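Local coordinates for chitooligosaccharide oxidase (Gibberella zeae, PDB 6Y0R), which oxidises the C1 hydroxyl of chitooligosaccharides to the lactone with a bicovalently bound FAD, passing the electrons to molecular oxygen to give hydrogen peroxide, at residues Ser392-Tyr396 / Val397-Thr401. Sequence-based numbering, arbitrary orientation.
Sequences SDTAY and VHRDT
R399 reaches back to T394 because its side chain bends at chi2 and then runs extended to the guanidinium, while T394 holds OG1 between its own backbone N and carbonyl carbon (chi1 62°), turned to meet it. The two side chains cross at about a right angle, and R399 NH1 donates to T394 OG1 over 3.1 Å. The bond is nearly straight, at 165°, with the hydroxyl oxygen close to the guanidinium plane. Water 1 also lies at that edge: it accepts from R399 NE at 2.9 Å, hydrogen-bonds to the carbonyl oxygen of Y396 at 2.6 Å and bonds to T394 OG1, so one solvent molecule ties both side chains to the backbone. T394 OG1 further takes a weak bond from the backbone N of Y396. CD1 of Y396 lies over one face of the guanidinium, toward its rim, 3.7 Å from R399 NE; the two planes are 68° apart, far from a parallel stack. Beyond this, D180 forms a salt bridge with R399 NH1, and R399 NH2 hydrogen-bonds to the carbonyl oxygen of V386, which together with T394 and the water should fix the group's rotation. The Y396 side chain crosses that of H398 at about a right angle, with CE1 3.6 Å from the carbonyl oxygen of H398. Water 2, in the ring plane, bonds to Y396 OH at 2.6 Å and donates to H398 O. H398 is the centre of an inverse gamma turn, closed by a weak bond from R399 N to V397 O. These buried, water-bridged side chains and the gamma turn at H398 belong to the loop joining strands 371-378 and 403-411 of the seven-stranded antiparallel sheet, which brings the Y396 side chain to about 8 Å from the FAD.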
loop_
_atom_site.group_PDB
_atom_site.type_symbol
_atom_site.label_atom_id
_atom_site.label_comp_id
_atom_site.label_asym_id
_atom_site.label_seq_id
_atom_site.Cartn_x
_atom_site.Cartn_y
_atom_site.Cartn_z
ATOM N N SER A 392 14.445 7.098 10.076
ATOM C CA SER A 392 14.281 8.553 9.914
ATOM C C SER A 392 14.634 9.024 8.502
ATOM O O SER A 392 14.453 10.189 8.221
ATOM C CB SER A 392 15.108 9.282 10.979
ATOM O OG SER A 392 16.461 8.917 10.830
ATOM N N ASP A 393 15.135 8.157 7.603
ATOM C CA ASP A 393 15.584 8.602 6.256
ATOM C C ASP A 393 14.418 9.043 5.350
ATOM O O ASP A 393 14.595 9.883 4.451
ATOM C CB ASP A 393 16.416 7.512 5.594
ATOM C CG ASP A 393 17.811 7.328 6.152
ATOM O OD1 ASP A 393 18.287 8.214 6.916
ATOM O OD2 ASP A 393 18.416 6.282 5.827
ATOM N N THR A 394 13.220 8.463 5.524
ATOM C CA THR A 394 11.992 8.865 4.813
ATOM C C THR A 394 10.886 8.904 5.876
ATOM O O THR A 394 11.137 8.420 6.978
ATOM C CB THR A 394 11.604 7.873 3.710
ATOM O OG1 THR A 394 11.336 6.591 4.280
ATOM C CG2 THR A 394 12.674 7.734 2.636
ATOM N N ALA A 395 9.717 9.416 5.532
ATOM C CA ALA A 395 8.558 9.368 6.461
ATOM C C ALA A 395 8.181 7.912 6.757
ATOM O O ALA A 395 7.615 7.647 7.827
ATOM C CB ALA A 395 7.415 10.133 5.865
ATOM N N TYR A 396 8.506 6.946 5.887
ATOM C CA TYR A 396 8.216 5.508 6.110
ATOM C C TYR A 396 9.120 4.998 7.244
ATOM O O TYR A 396 10.379 4.897 7.099
ATOM C CB TYR A 396 8.424 4.696 4.830
ATOM C CG TYR A 396 8.027 3.260 4.982
ATOM C CD1 TYR A 396 8.901 2.314 5.487
ATOM C CD2 TYR A 396 6.747 2.867 4.649
ATOM C CE1 TYR A 396 8.520 0.996 5.648
ATOM C CE2 TYR A 396 6.346 1.555 4.812
ATOM C CZ TYR A 396 7.234 0.619 5.310
ATOM O OH TYR A 396 6.847 -0.685 5.449
ATOM N N VAL A 397 8.532 4.694 8.386
ATOM C CA VAL A 397 9.324 4.469 9.613
ATOM C C VAL A 397 9.738 3.005 9.783
ATOM O O VAL A 397 10.716 2.764 10.502
ATOM C CB VAL A 397 8.567 5.007 10.829
ATOM C CG1 VAL A 397 7.481 4.055 11.292
ATOM C CG2 VAL A 397 9.525 5.323 11.977
ATOM N N HIS A 398 9.013 2.033 9.232
ATOM C CA HIS A 398 9.124 0.607 9.627
ATOM C C HIS A 398 10.297 -0.053 8.886
ATOM O O HIS A 398 10.096 -1.028 8.127
ATOM C CB HIS A 398 7.775 -0.100 9.435
ATOM C CG HIS A 398 6.688 0.477 10.275
ATOM N ND1 HIS A 398 6.822 0.658 11.649
ATOM C CD2 HIS A 398 5.417 0.845 9.957
ATOM C CE1 HIS A 398 5.688 1.200 12.094
ATOM N NE2 HIS A 398 4.834 1.319 11.100
ATOM N N ARG A 399 11.486 0.496 9.086
ATOM C CA ARG A 399 12.733 -0.002 8.440
ATOM C C ARG A 399 13.457 -1.000 9.350
ATOM O O ARG A 399 14.417 -1.683 8.871
ATOM C CB ARG A 399 13.641 1.201 8.203
ATOM C CG ARG A 399 13.045 2.285 7.326
ATOM C CD ARG A 399 12.810 1.844 5.889
ATOM N NE ARG A 399 12.485 2.931 4.984
ATOM C CZ ARG A 399 12.312 2.814 3.696
ATOM N NH1 ARG A 399 12.061 3.889 2.979
ATOM N NH2 ARG A 399 12.481 1.625 3.133
ATOM N N ASP A 400 13.079 -1.021 10.623
ATOM C CA ASP A 400 13.723 -1.800 11.698
ATOM C C ASP A 400 12.981 -3.130 11.903
ATOM O O ASP A 400 13.528 -4.047 12.533
ATOM C CB ASP A 400 13.774 -0.899 12.945
ATOM C CG ASP A 400 12.410 -0.400 13.491
ATOM O OD1 ASP A 400 11.414 -0.114 12.713
ATOM O OD2 ASP A 400 12.324 -0.261 14.756
ATOM N N THR A 401 11.822 -3.318 11.285
ATOM C CA THR A 401 10.984 -4.508 11.447
ATOM C C THR A 401 11.393 -5.567 10.420
ATOM O O THR A 401 11.999 -5.216 9.394
ATOM C CB THR A 401 9.513 -4.091 11.405
ATOM O OG1 THR A 401 9.352 -3.234 10.278
ATOM C CG2 THR A 401 9.054 -3.358 12.640
HETATM O O HOH W 1 12.869 5.454 6.392
HETATM O O HOH W 2 8.235 -2.499 6.729
#